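Local coordinates for protein 5,10-methylenetetrahydromethanopterin reductase (Methanopyrus kandleri, PDB 1EZW) that catalyses the reversible, coenzyme F420-dependent reduction of methylenetetrahydromethanopterin to methyltetrahydromethanopterin in the pathway that makes methane from carbon dioxide, at residues 21-26 against 32-37; 326-329 against 335-338. All coordinates share one frame; numbering follows the deposited sequence. Where two conformers were deposited one is given.

Interaction 1. Residues 21-26 against 32-37; sequences HLIKVA and EYAWIC
I23 and A34 meet without a ring between them, since the flat groups of both segments lie off this interface. The H21 imidazole has a methyl on one face, V25 CG2, which stands 3.5 Å above the ring plane and is shifted toward the rim. Its two nitrogens are both taken: ND1 by T17 OG1 of a neighbouring subunit and NE2 by E333 of the same chain. On the strand, the W35 indole leaves the backbone on the side away from the helix, packs edge-to-face with Y174 and Y229, and gives NE1 to Q321.

The contact itself is carried by aliphatic carbons. I23 CG2 lies 3.7 Å from A34 CB, and I23 CD1 is 4.1 Å from the same A34 CB, so the alanine methyl sits in the fork between the two arms of the isoleucine. An extended second torsion (chi2 176°) carries I23 CD1 out from the helix, and it comes up against the flank of the I36 CG1-CD1 arm, 4.2 Å from I36 CD1. The bent chi2 of I36, -64°, turns its CD1 across the strand direction, so the arm presents its side to I23 CD1. L10 of strand 5-10 touches both isoleucines, and I59 also covers I23.

The arrangement is the helix-on-sheet packing of a beta-alpha-beta unit, here strand 5-10, helix 16-28 and strand 33-36 at the start of the TIM barrel. An alanine at I23 would lack CG1, CG2 and CD1, which would probably open a gap over A34 and leave I36 CD1 without its mate on the helix.

With all three touching residues buried and aliphatic, helix and strand are joined here by shape and exclusion of water, while polar side chains such as H21 and K24 bond to other subunits.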
loop_
_atom_site.group_PDB
_atom_site.type_symbol
_atom_site.label_atom_id
_atom_site.label_comp_id
_atom_site.label_asym_id
_atom_site.label_seq_id
_atom_site.Cartn_x
_atom_site.Cartn_y
_atom_site.Cartn_z
ATOM N N HIS A 21 9.422 6.448 1.656
ATOM C CA HIS A 21 10.559 5.641 2.090
ATOM C C HIS A 21 11.361 6.350 3.213
ATOM O O HIS A 21 11.734 5.683 4.201
ATOM C CB HIS A 21 11.491 5.418 0.871
ATOM C CG HIS A 21 12.849 4.869 1.230
ATOM N ND1 HIS A 21 13.042 3.610 1.765
ATOM C CD2 HIS A 21 14.073 5.444 1.179
ATOM C CE1 HIS A 21 14.319 3.440 2.026
ATOM N NE2 HIS A 21 14.971 4.534 1.685
ATOM N N LEU A 22 11.609 7.660 3.066
ATOM C CA LEU A 22 12.405 8.365 4.090
ATOM C C LEU A 22 11.655 8.426 5.403
ATOM O O LEU A 22 12.251 8.307 6.494
ATOM C CB LEU A 22 12.812 9.766 3.624
ATOM C CG LEU A 22 13.852 9.718 2.485
ATOM C CD1 LEU A 22 14.067 11.167 2.014
ATOM C CD2 LEU A 22 15.193 9.066 2.921
ATOM N N ILE A 23 10.337 8.527 5.313
ATOM C CA ILE A 23 9.558 8.528 6.563
ATOM C C ILE A 23 9.645 7.150 7.238
ATOM O O ILE A 23 9.753 7.067 8.473
ATOM C CB ILE A 23 8.104 8.931 6.288
ATOM C CG1 ILE A 23 8.076 10.415 5.875
ATOM C CG2 ILE A 23 7.245 8.751 7.567
ATOM C CD1 ILE A 23 6.671 10.958 5.463
ATOM N N LYS A 24 9.612 6.065 6.447
ATOM C CA LYS A 24 9.794 4.739 7.046
ATOM C C LYS A 24 11.204 4.640 7.688
ATOM O O LYS A 24 11.322 4.110 8.791
ATOM C CB LYS A 24 9.588 3.643 5.971
ATOM C CG LYS A 24 9.923 2.201 6.418
ATOM C CD LYS A 24 9.028 1.783 7.577
ATOM C CE LYS A 24 8.936 0.235 7.730
ATOM N NZ LYS A 24 10.159 -0.387 8.196
ATOM N N VAL A 25 12.248 5.140 7.025
ATOM C CA VAL A 25 13.598 5.113 7.612
ATOM C C VAL A 25 13.598 5.885 8.923
ATOM O O VAL A 25 14.106 5.378 9.939
ATOM C CB VAL A 25 14.668 5.622 6.657
ATOM C CG1 VAL A 25 16.073 5.587 7.349
ATOM C CG2 VAL A 25 14.695 4.684 5.409
ATOM N N ALA A 26 12.954 7.041 8.933
ATOM C CA ALA A 26 12.854 7.807 10.206
ATOM C C ALA A 26 12.139 7.002 11.295
ATOM O O ALA A 26 12.601 6.928 12.467
ATOM C CB ALA A 26 12.134 9.150 9.976
ATOM N N GLU A 32 9.411 10.015 16.077
ATOM C CA GLU A 32 8.013 9.812 16.439
ATOM C C GLU A 32 7.022 10.699 15.684
ATOM O O GLU A 32 5.806 10.491 15.766
ATOM C CB GLU A 32 7.841 9.976 17.949
ATOM C CG GLU A 32 8.518 8.835 18.727
ATOM C CD GLU A 32 8.451 9.032 20.234
ATOM O OE1 GLU A 32 7.363 8.890 20.817
ATOM O OE2 GLU A 32 9.496 9.348 20.829
ATOM N N TYR A 33 7.532 11.692 14.975
ATOM C CA TYR A 33 6.659 12.558 14.173
ATOM C C TYR A 33 7.175 12.769 12.784
ATOM O O TYR A 33 8.369 12.956 12.602
ATOM C CB TYR A 33 6.552 13.968 14.785
ATOM C CG TYR A 33 5.944 13.967 16.156
ATOM C CD1 TYR A 33 6.712 13.661 17.290
ATOM C CD2 TYR A 33 4.594 14.252 16.327
ATOM C CE1 TYR A 33 6.137 13.646 18.564
ATOM C CE2 TYR A 33 4.003 14.245 17.584
ATOM C CZ TYR A 33 4.795 13.937 18.706
ATOM O OH TYR A 33 4.198 13.871 19.945
ATOM N N ALA A 34 6.264 12.815 11.794
ATOM C CA ALA A 34 6.685 13.125 10.415
ATOM C C ALA A 34 5.691 14.192 9.918
ATOM O O ALA A 34 4.452 13.976 9.941
ATOM C CB ALA A 34 6.616 11.847 9.497
ATOM N N TRP A 35 6.255 15.305 9.485
ATOM C CA TRP A 35 5.499 16.459 9.027
ATOM C C TRP A 35 5.741 16.698 7.562
ATOM O O TRP A 35 6.880 16.745 7.115
ATOM C CB TRP A 35 5.952 17.717 9.781
ATOM C CG TRP A 35 5.803 17.634 11.286
ATOM C CD1 TRP A 35 6.786 17.348 12.223
ATOM C CD2 TRP A 35 4.611 17.902 12.031
ATOM N NE1 TRP A 35 6.265 17.439 13.488
ATOM C CE2 TRP A 35 4.932 17.776 13.403
ATOM C CE3 TRP A 35 3.295 18.241 11.670
ATOM C CZ2 TRP A 35 3.981 17.981 14.431
ATOM C CZ3 TRP A 35 2.347 18.448 12.699
ATOM C CH2 TRP A 35 2.704 18.313 14.062
ATOM N N ILE A 36 4.659 16.888 6.812
ATOM C CA ILE A 36 4.794 17.121 5.372
ATOM C C ILE A 36 4.184 18.483 5.070
ATOM O O ILE A 36 3.026 18.742 5.402
ATOM C CB ILE A 36 4.080 16.017 4.541
ATOM C CG1 ILE A 36 4.880 14.706 4.659
ATOM C CG2 ILE A 36 4.040 16.434 3.053
ATOM C CD1 ILE A 36 6.293 14.859 4.030
ATOM N N CYS A 37 4.971 19.364 4.463
ATOM C CA CYS A 37 4.518 20.718 4.141
ATOM C C CYS A 37 3.356 20.732 3.160
ATOM O O CYS A 37 3.168 19.794 2.382
ATOM C CB CYS A 37 5.679 21.505 3.563
ATOM S SG CYS A 37 7.114 21.283 4.578
#

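Interaction 2. Residues 326-329 against 335-338; sequences SPIG and AIEL
I328 and A335 face each other, both beta-carbons pointing across the contact, and I336 adds a second surface from one helix position further on. The branch methyl of I328 does the touching: CG2 is anti to the backbone N (chi1 -64° for CG1), which sets it 3.8 Å from A335 CB. The same I328 CG2 is 4.0 Å from I336 CG1, and the two isoleucines approach aslant, so this methyl bridges two consecutive residues of helix 332-342. The I328 side chain also packs on I8 and L10 of strand 5-10.

A335 CB is also pressed against backbone, 3.5 Å from I328 O and 3.7 Å from G329 CA. The latter closeness depends on the missing side chain: a beta-carbon built on G329 would fall only 2.4 Å from A335 CB. The loop is sharply bent here: a cis peptide joins S326 to P327, and I328, with phi 81° and psi -48°, is the central residue of a classic gamma-turn closed by a weak bond from G329 N to P327 O.

The segment 326-329 thus leads from barrel strand 321-324 into helix 332-342 and packs on that helix. Side-chain carbons, a glycine and the carbonyl oxygen of I328 meet with no polar bond between the segments, so the junction rests on close fit, mostly of carbon on carbon, with that oxygen as its one polar atom.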
loop_
_atom_site.group_PDB
_atom_site.type_symbol
_atom_site.label_atom_id
_atom_site.label_comp_id
_atom_site.label_asym_id
_atom_site.label_seq_id
_atom_site.Cartn_x
_atom_site.Cartn_y
_atom_site.Cartn_z
ATOM N N SER A 326 15.151 20.268 6.273
ATOM C CA SER A 326 16.092 20.474 5.191
ATOM C C SER A 326 17.367 21.194 5.652
ATOM O O SER A 326 17.277 22.230 6.318
ATOM C CB SER A 326 15.402 21.285 4.091
ATOM O OG SER A 326 16.262 21.441 2.973
ATOM N N PRO A 327 18.542 20.740 5.185
ATOM C CA PRO A 327 18.768 19.631 4.233
ATOM C C PRO A 327 18.720 18.217 4.805
ATOM O O PRO A 327 18.722 17.230 4.044
ATOM C CB PRO A 327 20.157 19.960 3.685
ATOM C CG PRO A 327 20.868 20.442 5.042
ATOM C CD PRO A 327 19.821 21.426 5.505
ATOM N N ILE A 328 18.717 18.121 6.136
ATOM C CA ILE A 328 18.754 16.890 6.913
ATOM C C ILE A 328 20.198 16.393 6.985
ATOM O O ILE A 328 20.718 16.078 8.066
ATOM C CB ILE A 328 17.754 15.803 6.358
ATOM C CG1 ILE A 328 16.328 16.360 6.515
ATOM C CG2 ILE A 328 17.884 14.490 7.177
ATOM C CD1 ILE A 328 15.242 15.406 6.125
ATOM N N GLY A 329 20.861 16.346 5.832
ATOM C CA GLY A 329 22.255 15.943 5.788
ATOM C C GLY A 329 22.631 15.817 4.326
ATOM O O GLY A 329 21.762 15.872 3.451
ATOM N N ALA A 335 21.764 10.373 6.850
ATOM C CA ALA A 335 21.636 11.389 7.917
ATOM C C ALA A 335 20.589 10.958 8.946
ATOM O O ALA A 335 20.779 11.032 10.164
ATOM C CB ALA A 335 21.284 12.753 7.301
ATOM N N ILE A 336 19.452 10.483 8.459
ATOM C CA ILE A 336 18.434 10.018 9.370
ATOM C C ILE A 336 18.956 8.876 10.237
ATOM O O ILE A 336 18.676 8.803 11.426
ATOM C CB ILE A 336 17.171 9.548 8.557
ATOM C CG1 ILE A 336 16.533 10.776 7.896
ATOM C CG2 ILE A 336 16.178 8.788 9.475
ATOM C CD1 ILE A 336 15.484 10.439 6.794
ATOM N N GLU A 337 19.697 7.956 9.617
ATOM C CA GLU A 337 20.242 6.819 10.346
ATOM C C GLU A 337 21.287 7.283 11.373
ATOM O O GLU A 337 21.361 6.736 12.473
ATOM C CB GLU A 337 20.850 5.824 9.337
ATOM C CG GLU A 337 19.755 5.137 8.507
ATOM C CD GLU A 337 20.307 4.168 7.497
ATOM O OE1 GLU A 337 21.374 4.473 6.897
ATOM O OE2 GLU A 337 19.661 3.127 7.289
ATOM N N LEU A 338 22.072 8.284 11.003
ATOM C CA LEU A 338 23.097 8.805 11.921
ATOM C C LEU A 338 22.377 9.436 13.130
ATOM O O LEU A 338 22.777 9.266 14.293
ATOM C CB LEU A 338 23.985 9.790 11.148
ATOM C CG LEU A 338 25.280 10.219 11.824
ATOM C CD1 LEU A 338 26.034 8.976 12.345
ATOM C CD2 LEU A 338 26.090 11.021 10.835
#

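Both contacts are buried and aliphatic, and they lie on the same side of the chain's centre with their own centres about 12 Å apart. Interaction 1 packs a helix on a barrel strand, side chain against side chain; interaction 2 packs a loop against the helix it leads into, and backbone atoms make part of the surface. Their helices, 16-28 and 332-342, are neighbours round the barrel: I336 CG2 comes within 3.5 Å of A26 CA. L10 of strand 5-10 touches I23 and I36 in one contact and I328 in the other. Polar chemistry appears where the two helices meet a neighbouring subunit, with H21 hydrogen-bonded to T17 and E337 salt-bridged to K15 of that subunit.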